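Local coordinates for defective in germ line development protein 3, isoform a (Caenorhabditis elegans, PDB 3N89) that is a Bicaudal-C orthologue acting in germline development, whose four KH domains form a globular platform that probably takes part in RNA-associated regulation, at residues 29-35 with 259-265; 40-44 with 104-108; 205-209 with 359-363; 255-259 with 320-324. The contacts are given in a common frame with arbitrary orientation. Residue numbers count along the deposited sequence, not the author numbering.

Contact 1: 29-35 with 259-265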
loop_
_atom_site.group_PDB
_atom_site.type_symbol
_atom_site.label_atom_id
_atom_site.label_comp_id
_atom_site.label_asym_id
_atom_site.label_seq_id
_atom_site.Cartn_x
_atom_site.Cartn_y
_atom_site.Cartn_z
ATOM N N ARG A 29 17.380 -0.062 13.397
ATOM C CA ARG A 29 16.161 0.517 13.942
ATOM C C ARG A 29 15.631 1.423 12.848
ATOM O O ARG A 29 16.154 2.515 12.629
ATOM C CB ARG A 29 16.480 1.337 15.188
ATOM C CG ARG A 29 17.223 0.562 16.261
ATOM C CD ARG A 29 16.395 -0.592 16.782
ATOM N NE ARG A 29 15.139 -0.128 17.353
ATOM C CZ ARG A 29 14.259 -0.925 17.949
ATOM N NH1 ARG A 29 14.511 -2.226 18.049
ATOM N NH2 ARG A 29 13.127 -0.427 18.436
ATOM N N VAL A 30 14.585 0.983 12.163
ATOM C CA VAL A 30 14.064 1.773 11.059
ATOM C C VAL A 30 12.550 1.861 11.031
ATOM O O VAL A 30 11.864 1.082 11.683
ATOM C CB VAL A 30 14.530 1.174 9.709
ATOM C CG1 VAL A 30 16.017 0.864 9.753
ATOM C CG2 VAL A 30 13.747 -0.092 9.408
ATOM N N THR A 31 12.046 2.817 10.252
ATOM C CA THR A 31 10.611 3.010 10.068
ATOM C C THR A 31 10.268 2.724 8.604
ATOM O O THR A 31 10.957 3.201 7.697
ATOM C CB THR A 31 10.178 4.462 10.366
ATOM O OG1 THR A 31 10.310 4.732 11.768
ATOM C CG2 THR A 31 8.725 4.679 9.945
ATOM N N LEU A 32 9.225 1.937 8.370
ATOM C CA LEU A 32 8.796 1.650 7.005
ATOM C C LEU A 32 7.534 2.478 6.731
ATOM O O LEU A 32 6.697 2.673 7.620
ATOM C CB LEU A 32 8.500 0.156 6.825
ATOM C CG LEU A 32 8.015 -0.261 5.429
ATOM C CD1 LEU A 32 9.044 0.143 4.370
ATOM C CD2 LEU A 32 7.776 -1.763 5.398
ATOM N N ASN A 33 7.407 2.977 5.506
ATOM C CA ASN A 33 6.260 3.797 5.127
ATOM C C ASN A 33 5.510 3.162 3.980
ATOM O O ASN A 33 6.105 2.782 2.974
ATOM C CB ASN A 33 6.711 5.194 4.702
ATOM C CG ASN A 33 7.536 5.886 5.759
ATOM O OD1 ASN A 33 7.062 6.131 6.872
ATOM N ND2 ASN A 33 8.782 6.205 5.422
ATOM N N MET A 34 4.196 3.048 4.132
ATOM C CA MET A 34 3.374 2.454 3.094
ATOM C C MET A 34 2.060 3.206 3.008
ATOM O O MET A 34 1.700 3.951 3.915
ATOM C CB MET A 34 3.111 0.975 3.397
ATOM C CG MET A 34 4.337 0.078 3.300
ATOM S SD MET A 34 4.023 -1.547 4.046
ATOM C CE MET A 34 2.800 -2.212 2.882
ATOM N N GLU A 35 1.352 3.015 1.899
ATOM C CA GLU A 35 0.071 3.665 1.690
ATOM C C GLU A 35 -1.063 2.667 1.905
ATOM O O GLU A 35 -1.048 1.565 1.348
ATOM C CB GLU A 35 0.009 4.249 0.279
ATOM C CG GLU A 35 0.369 5.731 0.196
ATOM C CD GLU A 35 1.782 6.044 0.661
ATOM O OE1 GLU A 35 2.126 7.243 0.733
ATOM O OE2 GLU A 35 2.556 5.105 0.950
ATOM N N LEU A 259 2.085 1.468 -5.667
ATOM C CA LEU A 259 2.141 2.331 -4.492
ATOM C C LEU A 259 3.582 2.513 -4.042
ATOM O O LEU A 259 4.331 1.543 -3.957
ATOM C CB LEU A 259 1.333 1.717 -3.345
ATOM C CG LEU A 259 -0.181 1.860 -3.414
ATOM C CD1 LEU A 259 -0.805 1.044 -2.310
ATOM C CD2 LEU A 259 -0.567 3.337 -3.286
ATOM N N PRO A 260 3.988 3.756 -3.743
ATOM C CA PRO A 260 5.356 4.024 -3.298
ATOM C C PRO A 260 5.617 3.456 -1.909
ATOM O O PRO A 260 4.690 3.253 -1.129
ATOM C CB PRO A 260 5.434 5.550 -3.328
ATOM C CG PRO A 260 4.049 5.954 -2.957
ATOM C CD PRO A 260 3.205 5.007 -3.798
ATOM N N ILE A 261 6.888 3.215 -1.608
ATOM C CA ILE A 261 7.287 2.656 -0.324
ATOM C C ILE A 261 8.650 3.244 0.025
ATOM O O ILE A 261 9.430 3.572 -0.869
ATOM C CB ILE A 261 7.391 1.106 -0.429
ATOM C CG1 ILE A 261 7.345 0.467 0.956
ATOM C CG2 ILE A 261 8.695 0.705 -1.135
ATOM C CD1 ILE A 261 7.102 -1.026 0.895
ATOM N N SER A 262 8.943 3.386 1.313
ATOM C CA SER A 262 10.231 3.934 1.719
ATOM C C SER A 262 10.564 3.516 3.132
ATOM O O SER A 262 9.670 3.252 3.934
ATOM C CB SER A 262 10.221 5.460 1.642
ATOM O OG SER A 262 9.424 6.006 2.674
ATOM N N MET A 263 11.857 3.467 3.436
ATOM C CA MET A 263 12.312 3.074 4.761
ATOM C C MET A 263 13.343 4.068 5.267
ATOM O O MET A 263 14.341 4.323 4.594
ATOM C CB MET A 263 12.923 1.683 4.690
ATOM C CG MET A 263 13.236 1.078 6.026
ATOM S SD MET A 263 13.807 -0.597 5.783
ATOM C CE MET A 263 15.469 -0.296 5.224
ATOM N N CYS A 264 13.106 4.624 6.449
ATOM C CA CYS A 264 14.028 5.596 7.019
ATOM C C CYS A 264 14.858 5.038 8.177
ATOM O O CYS A 264 14.499 4.034 8.801
ATOM C CB CYS A 264 13.253 6.831 7.491
ATOM S SG CYS A 264 12.205 7.593 6.215
ATOM N N PHE A 265 15.978 5.702 8.445
ATOM C CA PHE A 265 16.882 5.336 9.533
ATOM C C PHE A 265 18.078 6.275 9.576
ATOM O O PHE A 265 18.373 6.965 8.597
ATOM C CB PHE A 265 17.389 3.894 9.394
ATOM C CG PHE A 265 18.162 3.633 8.131
ATOM C CD1 PHE A 265 17.503 3.430 6.922
ATOM C CD2 PHE A 265 19.551 3.576 8.147
ATOM C CE1 PHE A 265 18.218 3.169 5.748
ATOM C CE2 PHE A 265 20.277 3.315 6.976
ATOM C CZ PHE A 265 19.605 3.113 5.778
#

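Contact 2: 40-44 with 104-108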
loop_
_atom_site.group_PDB
_atom_site.type_symbol
_atom_site.label_atom_id
_atom_site.label_comp_id
_atom_site.label_asym_id
_atom_site.label_seq_id
_atom_site.Cartn_x
_atom_site.Cartn_y
_atom_site.Cartn_z
ATOM N N TYR A 40 -10.609 2.000 5.205
ATOM C CA TYR A 40 -10.476 0.753 5.940
ATOM C C TYR A 40 -9.787 0.958 7.289
ATOM O O TYR A 40 -9.589 0.003 8.040
ATOM C CB TYR A 40 -9.670 -0.251 5.113
ATOM C CG TYR A 40 -10.271 -0.567 3.763
ATOM C CD1 TYR A 40 -11.513 -1.194 3.663
ATOM C CD2 TYR A 40 -9.608 -0.227 2.584
ATOM C CE1 TYR A 40 -12.082 -1.475 2.422
ATOM C CE2 TYR A 40 -10.169 -0.500 1.337
ATOM C CZ TYR A 40 -11.408 -1.122 1.262
ATOM O OH TYR A 40 -11.988 -1.367 0.033
ATOM N N TYR A 41 -9.414 2.194 7.604
ATOM C CA TYR A 41 -8.739 2.444 8.869
ATOM C C TYR A 41 -9.522 1.892 10.046
ATOM O O TYR A 41 -8.969 1.184 10.890
ATOM C CB TYR A 41 -8.458 3.941 9.063
ATOM C CG TYR A 41 -7.291 4.433 8.218
ATOM C CD1 TYR A 41 -6.425 3.525 7.607
ATOM C CD2 TYR A 41 -7.058 5.799 8.021
ATOM C CE1 TYR A 41 -5.370 3.956 6.820
ATOM C CE2 TYR A 41 -5.993 6.243 7.231
ATOM C CZ TYR A 41 -5.156 5.312 6.633
ATOM O OH TYR A 41 -4.114 5.723 5.830
ATOM N N SER A 42 -10.813 2.204 10.082
ATOM C CA SER A 42 -11.697 1.757 11.145
ATOM C C SER A 42 -11.716 0.238 11.287
ATOM O O SER A 42 -11.674 -0.289 12.405
ATOM C CB SER A 42 -13.109 2.265 10.873
ATOM O OG SER A 42 -14.017 1.803 11.855
ATOM N N LEU A 43 -11.778 -0.457 10.152
ATOM C CA LEU A 43 -11.819 -1.920 10.125
ATOM C C LEU A 43 -10.495 -2.577 10.475
ATOM O O LEU A 43 -10.457 -3.756 10.829
ATOM C CB LEU A 43 -12.251 -2.413 8.748
ATOM C CG LEU A 43 -13.696 -2.194 8.289
ATOM C CD1 LEU A 43 -13.804 -2.546 6.812
ATOM C CD2 LEU A 43 -14.644 -3.044 9.129
ATOM N N MET A 44 -9.405 -1.828 10.358
ATOM C CA MET A 44 -8.093 -2.373 10.679
ATOM C C MET A 44 -7.903 -2.246 12.179
ATOM O O MET A 44 -7.084 -2.943 12.777
ATOM C CB MET A 44 -6.987 -1.602 9.939
ATOM C CG MET A 44 -6.814 -1.978 8.472
ATOM S SD MET A 44 -5.627 -0.939 7.546
ATOM C CE MET A 44 -4.279 -0.802 8.724
ATOM N N CYS A 104 -5.404 -6.729 5.977
ATOM C CA CYS A 104 -6.178 -5.560 5.594
ATOM C C CYS A 104 -7.433 -5.934 4.806
ATOM O O CYS A 104 -7.412 -6.846 3.975
ATOM C CB CYS A 104 -5.325 -4.597 4.769
ATOM S SG CYS A 104 -6.234 -3.142 4.223
ATOM N N HIS A 105 -8.526 -5.228 5.087
ATOM C CA HIS A 105 -9.789 -5.462 4.400
ATOM C C HIS A 105 -9.769 -4.798 3.037
ATOM O O HIS A 105 -8.857 -4.034 2.715
ATOM C CB HIS A 105 -10.967 -4.872 5.183
ATOM C CG HIS A 105 -11.427 -5.711 6.334
ATOM N ND1 HIS A 105 -10.720 -5.818 7.512
ATOM C CD2 HIS A 105 -12.527 -6.487 6.485
ATOM C CE1 HIS A 105 -11.364 -6.623 8.338
ATOM N NE2 HIS A 105 -12.464 -7.042 7.738
ATOM N N PHE A 106 -10.794 -5.107 2.246
ATOM C CA PHE A 106 -11.005 -4.537 0.920
ATOM C C PHE A 106 -12.504 -4.709 0.637
ATOM O O PHE A 106 -13.164 -5.540 1.255
ATOM C CB PHE A 106 -10.140 -5.247 -0.133
ATOM C CG PHE A 106 -10.671 -6.580 -0.578
ATOM C CD1 PHE A 106 -11.769 -6.658 -1.435
ATOM C CD2 PHE A 106 -10.069 -7.763 -0.149
ATOM C CE1 PHE A 106 -12.259 -7.892 -1.862
ATOM C CE2 PHE A 106 -10.553 -9.002 -0.570
ATOM C CZ PHE A 106 -11.651 -9.065 -1.428
ATOM N N THR A 107 -13.050 -3.922 -0.283
ATOM C CA THR A 107 -14.474 -4.010 -0.592
ATOM C C THR A 107 -14.754 -4.097 -2.087
ATOM O O THR A 107 -14.040 -3.510 -2.899
ATOM C CB THR A 107 -15.226 -2.793 -0.017
ATOM O OG1 THR A 107 -15.154 -2.818 1.414
ATOM C CG2 THR A 107 -16.684 -2.802 -0.452
ATOM N N VAL A 108 -15.800 -4.842 -2.440
ATOM C CA VAL A 108 -16.213 -5.008 -3.833
ATOM C C VAL A 108 -17.736 -4.913 -3.888
ATOM O O VAL A 108 -18.421 -5.350 -2.965
ATOM C CB VAL A 108 -15.766 -6.377 -4.402
ATOM C CG1 VAL A 108 -16.351 -6.581 -5.785
ATOM C CG2 VAL A 108 -14.252 -6.444 -4.472
#

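Contact 3: 205-209 with 359-363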
loop_
_atom_site.group_PDB
_atom_site.type_symbol
_atom_site.label_atom_id
_atom_site.label_comp_id
_atom_site.label_asym_id
_atom_site.label_seq_id
_atom_site.Cartn_x
_atom_site.Cartn_y
_atom_site.Cartn_z
ATOM N N SER A 205 4.645 13.692 -18.885
ATOM C CA SER A 205 5.900 13.213 -19.456
ATOM C C SER A 205 6.146 11.741 -19.168
ATOM O O SER A 205 7.250 11.359 -18.778
ATOM C CB SER A 205 7.060 14.029 -18.891
ATOM O OG SER A 205 7.006 14.033 -17.474
ATOM N N THR A 206 5.124 10.914 -19.354
ATOM C CA THR A 206 5.253 9.482 -19.113
ATOM C C THR A 206 4.177 8.732 -19.878
ATOM O O THR A 206 3.412 9.323 -20.640
ATOM C CB THR A 206 5.098 9.136 -17.619
ATOM O OG1 THR A 206 3.831 9.605 -17.149
ATOM C CG2 THR A 206 6.213 9.757 -16.794
ATOM N N ALA A 207 4.127 7.425 -19.675
ATOM C CA ALA A 207 3.123 6.594 -20.321
ATOM C C ALA A 207 1.931 6.548 -19.371
ATOM O O ALA A 207 2.093 6.755 -18.169
ATOM C CB ALA A 207 3.679 5.190 -20.542
ATOM N N GLN A 208 0.735 6.308 -19.902
ATOM C CA GLN A 208 -0.464 6.203 -19.061
ATOM C C GLN A 208 -0.468 4.761 -18.544
ATOM O O GLN A 208 -0.713 3.817 -19.301
ATOM C CB GLN A 208 -1.724 6.501 -19.889
ATOM C CG GLN A 208 -1.799 7.947 -20.387
ATOM C CD GLN A 208 -3.025 8.233 -21.259
ATOM O OE1 GLN A 208 -3.393 9.395 -21.479
ATOM N NE2 GLN A 208 -3.654 7.176 -21.765
ATOM N N LEU A 209 -0.185 4.601 -17.253
ATOM C CA LEU A 209 -0.081 3.279 -16.624
ATOM C C LEU A 209 -1.311 2.403 -16.410
ATOM O O LEU A 209 -1.175 1.185 -16.299
ATOM C CB LEU A 209 0.657 3.410 -15.290
ATOM C CG LEU A 209 2.035 2.752 -15.191
ATOM C CD1 LEU A 209 2.850 3.050 -16.441
ATOM C CD2 LEU A 209 2.746 3.249 -13.940
ATOM N N LEU A 359 7.294 -1.876 -16.838
ATOM C CA LEU A 359 7.255 -0.545 -16.234
ATOM C C LEU A 359 8.412 0.349 -16.684
ATOM O O LEU A 359 9.578 0.052 -16.424
ATOM C CB LEU A 359 7.284 -0.650 -14.710
ATOM C CG LEU A 359 7.274 0.701 -13.991
ATOM C CD1 LEU A 359 5.852 1.240 -13.954
ATOM C CD2 LEU A 359 7.834 0.546 -12.576
ATOM N N PRO A 360 8.104 1.468 -17.357
ATOM C CA PRO A 360 9.151 2.383 -17.826
ATOM C C PRO A 360 10.016 2.896 -16.672
ATOM O O PRO A 360 9.501 3.311 -15.631
ATOM C CB PRO A 360 8.357 3.501 -18.497
ATOM C CG PRO A 360 7.128 2.796 -18.988
ATOM C CD PRO A 360 6.776 1.920 -17.804
ATOM N N ALA A 361 11.332 2.871 -16.875
ATOM C CA ALA A 361 12.304 3.303 -15.870
ATOM C C ALA A 361 11.989 4.614 -15.148
ATOM O O ALA A 361 12.064 4.686 -13.924
ATOM C CB ALA A 361 13.685 3.387 -16.507
ATOM N N ASN A 362 11.645 5.649 -15.904
ATOM C CA ASN A 362 11.333 6.959 -15.337
ATOM C C ASN A 362 10.433 6.941 -14.093
ATOM O O ASN A 362 10.589 7.769 -13.194
ATOM N N PHE A 363 9.498 5.999 -14.045
ATOM C CA PHE A 363 8.563 5.887 -12.930
ATOM C C PHE A 363 9.212 5.595 -11.577
ATOM O O PHE A 363 8.682 5.980 -10.529
ATOM C CB PHE A 363 7.516 4.812 -13.248
ATOM C CG PHE A 363 6.409 5.290 -14.149
ATOM C CD1 PHE A 363 5.321 5.973 -13.621
ATOM C CD2 PHE A 363 6.471 5.083 -15.525
ATOM C CE1 PHE A 363 4.302 6.446 -14.445
ATOM C CE2 PHE A 363 5.457 5.551 -16.370
ATOM C CZ PHE A 363 4.368 6.238 -15.826
#

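Contact 4: 255-259 with 320-324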
loop_
_atom_site.group_PDB
_atom_site.type_symbol
_atom_site.label_atom_id
_atom_site.label_comp_id
_atom_site.label_asym_id
_atom_site.label_seq_id
_atom_site.Cartn_x
_atom_site.Cartn_y
_atom_site.Cartn_z
ATOM N N ILE A 255 -2.436 -2.325 -9.277
ATOM C CA ILE A 255 -2.477 -0.924 -8.879
ATOM C C ILE A 255 -1.644 -0.799 -7.607
ATOM O O ILE A 255 -0.765 0.052 -7.519
ATOM C CB ILE A 255 -3.916 -0.444 -8.568
ATOM C CG1 ILE A 255 -4.779 -0.495 -9.833
ATOM C CG2 ILE A 255 -3.879 0.974 -8.022
ATOM C CD1 ILE A 255 -6.225 -0.014 -9.626
ATOM N N MET A 256 -1.917 -1.656 -6.625
ATOM C CA MET A 256 -1.168 -1.622 -5.369
ATOM C C MET A 256 0.329 -1.904 -5.524
ATOM O O MET A 256 1.121 -1.492 -4.687
ATOM C CB MET A 256 -1.757 -2.603 -4.346
ATOM C CG MET A 256 -3.152 -2.247 -3.847
ATOM S SD MET A 256 -3.509 -2.905 -2.184
ATOM C CE MET A 256 -2.955 -4.633 -2.364
ATOM N N ASP A 257 0.724 -2.628 -6.570
ATOM C CA ASP A 257 2.143 -2.898 -6.772
ATOM C C ASP A 257 2.856 -1.581 -7.107
ATOM O O ASP A 257 4.078 -1.485 -6.995
ATOM C CB ASP A 257 2.373 -3.878 -7.930
ATOM C CG ASP A 257 2.131 -5.333 -7.553
ATOM O OD1 ASP A 257 2.297 -5.707 -6.370
ATOM O OD2 ASP A 257 1.798 -6.112 -8.475
ATOM N N LEU A 258 2.086 -0.575 -7.527
ATOM C CA LEU A 258 2.644 0.724 -7.909
ATOM C C LEU A 258 2.796 1.715 -6.761
ATOM O O LEU A 258 3.529 2.698 -6.879
ATOM C CB LEU A 258 1.794 1.367 -9.012
ATOM C CG LEU A 258 1.793 0.706 -10.396
ATOM C CD1 LEU A 258 0.963 1.540 -11.372
ATOM C CD2 LEU A 258 3.213 0.582 -10.900
ATOM N N LEU A 259 2.085 1.468 -5.667
ATOM C CA LEU A 259 2.141 2.331 -4.492
ATOM C C LEU A 259 3.582 2.513 -4.042
ATOM O O LEU A 259 4.331 1.543 -3.957
ATOM C CB LEU A 259 1.333 1.717 -3.345
ATOM C CG LEU A 259 -0.181 1.860 -3.414
ATOM C CD1 LEU A 259 -0.805 1.044 -2.310
ATOM C CD2 LEU A 259 -0.567 3.337 -3.286
ATOM N N SER A 320 11.249 3.549 -3.466
ATOM C CA SER A 320 10.993 2.667 -4.594
ATOM C C SER A 320 9.511 2.329 -4.538
ATOM O O SER A 320 8.824 2.725 -3.597
ATOM C CB SER A 320 11.811 1.385 -4.463
ATOM O OG SER A 320 11.835 0.662 -5.684
ATOM N N LYS A 321 9.009 1.612 -5.540
ATOM C CA LYS A 321 7.603 1.218 -5.537
ATOM C C LYS A 321 7.491 -0.124 -4.818
ATOM O O LYS A 321 8.389 -0.960 -4.931
ATOM C CB LYS A 321 7.058 1.125 -6.964
ATOM C CG LYS A 321 6.935 2.494 -7.645
ATOM C CD LYS A 321 6.372 2.394 -9.049
ATOM C CE LYS A 321 6.128 3.782 -9.636
ATOM N NZ LYS A 321 5.212 4.604 -8.767
ATOM N N GLU A 322 6.406 -0.312 -4.065
ATOM C CA GLU A 322 6.183 -1.532 -3.293
ATOM C C GLU A 322 6.645 -2.827 -3.939
ATOM O O GLU A 322 7.488 -3.533 -3.386
ATOM C CB GLU A 322 4.702 -1.680 -2.918
ATOM C CG GLU A 322 4.464 -1.702 -1.401
ATOM C CD GLU A 322 3.171 -2.382 -1.009
ATOM O OE1 GLU A 322 2.105 -2.023 -1.553
ATOM O OE2 GLU A 322 3.222 -3.280 -0.147
ATOM N N PHE A 323 6.092 -3.134 -5.108
ATOM C CA PHE A 323 6.420 -4.369 -5.813
ATOM C C PHE A 323 7.914 -4.641 -5.882
ATOM O O PHE A 323 8.341 -5.791 -5.925
ATOM C CB PHE A 323 5.832 -4.341 -7.232
ATOM C CG PHE A 323 6.700 -3.649 -8.239
ATOM C CD1 PHE A 323 7.644 -4.363 -8.965
ATOM C CD2 PHE A 323 6.581 -2.282 -8.457
ATOM C CE1 PHE A 323 8.458 -3.721 -9.898
ATOM C CE2 PHE A 323 7.391 -1.636 -9.385
ATOM C CZ PHE A 323 8.329 -2.359 -10.105
ATOM N N ASN A 324 8.702 -3.573 -5.877
ATOM C CA ASN A 324 10.152 -3.675 -5.976
ATOM C C ASN A 324 10.825 -3.715 -4.600
ATOM O O ASN A 324 12.040 -3.522 -4.479
ATOM C CB ASN A 324 10.661 -2.490 -6.802
ATOM C CG ASN A 324 12.038 -2.717 -7.371
ATOM O OD1 ASN A 324 12.479 -3.853 -7.532
ATOM N ND2 ASN A 324 12.720 -1.633 -7.704
#

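Contact 1: 29-35 with 259-265
Two antiparallel strands meet here at the junction of the first and fourth KH domains, making one continuous sheet of both. Their axes approach to 4.7 Å with N-to-C directions 159° apart. Thr31 and Cys264 form a hydrogen-bonded pair (Thr31 N to Cys264 O 3.1 Å, Cys264 N to Thr31 O 2.9 Å), as do Asn33 and Ser262, through Asn33 N to Ser262 O at 2.8 Å and a weak return bond; Leu32 faces Met263 in the non-hydrogen-bonded pair between them. Leu32, chi1 t and chi2 p, swings CD1 back to 3.8 Å from CG1 of the extended (t, t) Ile261. On that same face Met263, also t, t, lays its CG 3.6 Å from CG2 of Val30, beneath helices 90-102 and 325-335. Phe265 points its CB at the other strand, 3.3 Å from Val30 CG1, but its p rotamer turns the ring aside, edge-to-face with Tyr332. On the face of Thr31 and Cys264, Asn33 (m) meets Ser262 (p), and Asn33 ND2 donates to Ser262 OG at 2.8 Å.

Contact 2: 40-44 with 104-108
The phenol of Tyr40 reaches across a domain boundary and receives a main-chain NH: Thr107 N lies 2.8 Å from Tyr40 OH, although the N-H...O angle of 122° makes this a weak hydrogen bond. Tyr40 directly precedes helix 41-45 of the first KH domain, whereas Thr107 belongs to strand 105-111, the opening strand of the second. With CB directed toward that strand and chi1 in m, the tyrosine lays its ring along the backbone; His105 O and Phe106 N lie over one ring face, and Thr107 OG1 is at the ring edge, 3.5 Å from Tyr40 CE1. That hydroxyl has its own hydrogen-bonding partner in Thr155 of the adjoining strand.

Further contacts widen the join. Leu43 CB sits 4.2 Å from the centroid of the His105 ring and 23° off its normal, a CH-pi contact over the face. Cys104 SG is 4.0 Å from Met44 SD and 5.4 Å from the centroid of the Tyr40 ring, 41° off the normal, an oblique sulfur-aromatic contact. On the other side of the strand, Phe106 points away to pack on helices 161-175 and 245-257. With 337 Å² buried between these two segments, their join rests mainly on aromatic, sulfur and aliphatic packing, with the weak bond to Tyr40 OH as its one hydrogen bond.

Contact 3: 205-209 with 359-363
A phenylalanine inserted between two side chains joins the third KH domain to the C-terminal part of the chain. The protruding piece is Phe363, in the 3-10 segment 361-363; its receiving hollow is made by the loop leading from helix 197-200 to helix 209-217. Leu209 forms one wall, with CD2 3.8 Å from the Phe363 ring centroid and 19° off the normal, a CH-pi contact over the face. Thr206 forms the opposite wall: its CG2 lies over the other face, while its CB is 3.5 Å from Phe363 CZ. Between these walls, Ala207 O closes the end of the slot at the ring edge. The p rotamer of Thr206 places OG1 where it bonds Ser203 N, within the same loop.

Leu209 is itself a bump on the other partner. Its CD2 packs 3.7 Å from Leu359 CD1, and its CD1 lies 4.3 Å from Pro360 CD, so one leucine fills the space between the aromatic ring and the residues leading into the 3-10 turn. That turn is closed by a backbone bond from Phe363 N to Pro360 O, 3.1 Å. Trp355 and Leu258 also pack on Leu209, extending the apolar cluster inward. At the thinner outer margin Ala207 CB stands 4.5 Å from Pro360 CG, whereas at the closed end of the slot Phe363 CZ approaches Ala207 O to 3.3 Å.

Contact 4: 255-259 with 320-324
This is a buried, largely polar junction between the third and fourth KH domains, where the end of helix 245-257 meets the turn between strand 311-321 and helix 325-335. Main-chain carbonyls of Asp257, Leu258 and Leu259, where that helix gives way to the strand that follows, supply the acceptors. Asp257 O receives Phe323 N at 3.2 Å with an N-H...O angle of 162°, and Leu259 O receives Glu322 N at 2.8 Å and 173°, so two successive NH groups of the 3-10 segment 322-323 are bound. Lys321 provides the third donor: its extended chain runs past Leu258, CD to Leu258 CD2 4.1 Å, before chi4 in m turns NZ to Leu258 O at 3.2 Å. NZ also bonds Gln199 O.

Side-chain packing fits around these bonds. Asp257 CB lies 3.6 Å from Phe323 CB, and Asp257 O is at the edge of the phenylalanine ring, 3.0 Å from CD2. That ring in turn makes an edge-to-face contact with His356. Leu259 packs on Phe190 and Leu192, carrying the junction into strand 186-193. The Glu322 carboxylate has partners beyond this pair of segments, a salt bridge to Arg101 and a hydrogen bond to Tyr350. Within the turn, Asn324 N bonds Lys321 O at 2.8 Å, and Asn324 ND2 reaches back to Ser320 OG at 3.2 Å.

Overall arrangement
From the N terminus, strand 29-35 opens the loop that contact 1 closes at 259-265, bringing the first and fourth KH domains into one sheet. Contact 2 is nested within that loop, tying the first domain to the second at 104-108. Contact 3 opens at 205-209 and crosses contact 1, tying the third domain to the C-terminal segment after helix 325-335. Contact 4, joining the third and fourth domains, crosses contact 1 too but is nested inside contact 3. Contacts 1 and 4 share Leu259 and meet through neighbouring strands, while contacts 3 and 4 touch through Leu209 and Leu258. Contact 2 stands apart, its centre about 29 Å from that of contact 3.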